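Local coordinates for CofB (Escherichia coli, PDB 5AX6), which serves as the minor pilin subunit of the CFA/III type IVb pilus of enterotoxigenic Escherichia coli, forming a homotrimer that probably takes part in pilus assembly, at the interface of chains A and B. Coordinates in Å, arbitrary orientation; residue numbers count along the deposited sequence, not the author numbering. Chains: chain A/B, CofB.

The interface of chains A and B. Residues chain A 351, 426-427, 481; chain B 401-402, 444, 446, 491-492.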
loop_
_atom_site.group_PDB
_atom_site.type_symbol
_atom_site.label_atom_id
_atom_site.label_comp_id
_atom_site.label_asym_id
_atom_site.label_seq_id
_atom_site.Cartn_x
_atom_site.Cartn_y
_atom_site.Cartn_z
ATOM N N TYR A 351 -16.209 25.664 -25.135
ATOM C CA TYR A 351 -16.753 26.903 -25.703
ATOM C C TYR A 351 -17.189 26.650 -27.145
ATOM O O TYR A 351 -16.425 26.092 -27.940
ATOM C CB TYR A 351 -15.720 28.043 -25.651
ATOM C CG TYR A 351 -16.219 29.318 -26.331
ATOM C CD1 TYR A 351 -16.881 30.299 -25.608
ATOM C CD2 TYR A 351 -16.041 29.519 -27.691
ATOM C CE1 TYR A 351 -17.353 31.449 -26.219
ATOM C CE2 TYR A 351 -16.512 30.665 -28.314
ATOM C CZ TYR A 351 -17.160 31.624 -27.575
ATOM O OH TYR A 351 -17.627 32.768 -28.172
ATOM N N LEU A 426 -13.558 32.706 -29.178
ATOM C CA LEU A 426 -13.649 33.495 -27.955
ATOM C C LEU A 426 -12.629 34.644 -27.907
ATOM O O LEU A 426 -12.907 35.708 -27.359
ATOM C CB LEU A 426 -13.462 32.570 -26.747
ATOM C CG LEU A 426 -13.440 33.198 -25.351
ATOM C CD1 LEU A 426 -14.738 33.971 -25.071
ATOM C CD2 LEU A 426 -13.176 32.102 -24.311
ATOM N N ALA A 427 -11.451 34.432 -28.486
ATOM C CA ALA A 427 -10.402 35.455 -28.439
ATOM C C ALA A 427 -10.681 36.626 -29.384
ATOM O O ALA A 427 -10.037 37.679 -29.286
ATOM C CB ALA A 427 -9.036 34.837 -28.757
ATOM N N ASN A 481 -20.989 28.396 -23.183
ATOM C CA ASN A 481 -20.115 27.465 -22.489
ATOM C C ASN A 481 -20.910 26.225 -22.132
ATOM O O ASN A 481 -21.906 26.316 -21.411
ATOM C CB ASN A 481 -19.514 28.115 -21.237
ATOM C CG ASN A 481 -18.591 29.272 -21.586
ATOM O OD1 ASN A 481 -18.794 30.409 -21.151
ATOM N ND2 ASN A 481 -17.590 28.985 -22.387
ATOM N N LEU B 401 -9.770 29.198 -19.903
ATOM C CA LEU B 401 -10.660 30.086 -19.174
ATOM C C LEU B 401 -11.887 30.356 -20.030
ATOM O O LEU B 401 -11.773 30.580 -21.228
ATOM C CB LEU B 401 -9.946 31.398 -18.795
ATOM C CG LEU B 401 -10.729 32.404 -17.944
ATOM C CD1 LEU B 401 -9.803 33.262 -17.087
ATOM C CD2 LEU B 401 -11.647 33.299 -18.785
ATOM N N SER B 402 -13.062 30.295 -19.410
ATOM C CA SER B 402 -14.308 30.689 -20.061
ATOM C C SER B 402 -15.069 31.633 -19.150
ATOM O O SER B 402 -14.789 31.711 -17.954
ATOM C CB SER B 402 -15.175 29.475 -20.398
ATOM O OG SER B 402 -14.846 28.976 -21.681
ATOM N N ILE B 444 -18.323 39.191 -25.180
ATOM C CA ILE B 444 -17.329 38.992 -24.139
ATOM C C ILE B 444 -16.139 38.265 -24.739
ATOM O O ILE B 444 -16.279 37.201 -25.336
ATOM C CB ILE B 444 -17.905 38.212 -22.937
ATOM C CG1 ILE B 444 -19.024 39.042 -22.280
ATOM C CG2 ILE B 444 -16.807 37.943 -21.917
ATOM C CD1 ILE B 444 -19.986 38.255 -21.360
ATOM N N VAL B 446 -12.055 36.855 -24.367
ATOM C CA VAL B 446 -11.008 36.391 -23.480
ATOM C C VAL B 446 -9.730 36.278 -24.270
ATOM O O VAL B 446 -9.703 35.621 -25.314
ATOM C CB VAL B 446 -11.359 35.020 -22.847
ATOM C CG1 VAL B 446 -10.146 34.433 -22.113
ATOM C CG2 VAL B 446 -12.574 35.173 -21.902
ATOM N N GLN B 491 -7.200 26.488 -25.924
ATOM C CA GLN B 491 -7.997 27.696 -25.811
ATOM C C GLN B 491 -8.133 28.330 -27.197
ATOM O O GLN B 491 -7.189 28.278 -27.979
ATOM C CB GLN B 491 -7.326 28.664 -24.832
ATOM C CG GLN B 491 -8.037 29.988 -24.647
ATOM C CD GLN B 491 -9.103 29.924 -23.568
ATOM O OE1 GLN B 491 -9.232 28.923 -22.860
ATOM N NE2 GLN B 491 -9.876 30.992 -23.445
ATOM N N THR B 492 -9.290 28.920 -27.490
ATOM C CA THR B 492 -9.528 29.631 -28.768
ATOM C C THR B 492 -8.279 30.156 -29.491
ATOM O O THR B 492 -7.446 30.860 -28.906
ATOM C CB THR B 492 -10.476 30.841 -28.559
ATOM O OG1 THR B 492 -10.277 31.818 -29.589
ATOM C CG2 THR B 492 -10.228 31.468 -27.252
#
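A:Leu426 and A:Asn481, which touch chain B, pack around the flat phenol ring of A:Tyr351: A:Leu426 lies on one face, its CB 3.8 Å above the plane and over the ring centre, and the amide ND2 of A:Asn481 stands in plane at the edge. From that edge A:Asn481 reaches across the interface, ND2 lying 2.8 Å from the hydroxyl OG of B:Ser402, a distance that fits an amide N-H donating to the hydroxyl. A:Leu426, held against the ring, turns its isobutyl group to chain B. CG, anti to the backbone N (chi1 177°), is carried toward B:Val446 and packs on its CB, 3.7 Å away. The two methyls then meet different partners: CD1 the carbonyl O of B:Ile444 at 3.6 Å, CD2 the side-chain amide NE2 of B:Gln491. The methyl CG2 of B:Thr492 presses on CB of A:Leu426, tighter than usual at 3.5 Å, while its hydroxyl OG1 accepts a hydrogen bond from the backbone N of A:Ala427 (3.1 Å, 160° at H). Backbone N of B:Val446 adds a weak hydrogen bond to O of A:Leu426. B:Gln491 is fixed within its own chain: OE1 accepts from N of B:Leu401, the donor tilted 35° from the carbonyl plane, and NE2 donates to O of B:Leu401 at 2.9 Å, O of B:Leu401 lying in the side-chain amide plane and NE2 in the carbonyl plane. An alanine in place of B:Gln491 would probably leave both backbone groups of B:Leu401 without these mates, open a gap beside CD2 of A:Leu426 and free the chain end carrying B:Thr492 to shift. In the fold, the 3-10 helix 426-428 of chain A, beside strands 348-353 and 478-487, meets strands 398-409 and 438-448 and the extreme C-terminus of chain B, making this patch part of the subunit contact in the C-terminal region of the homotrimer.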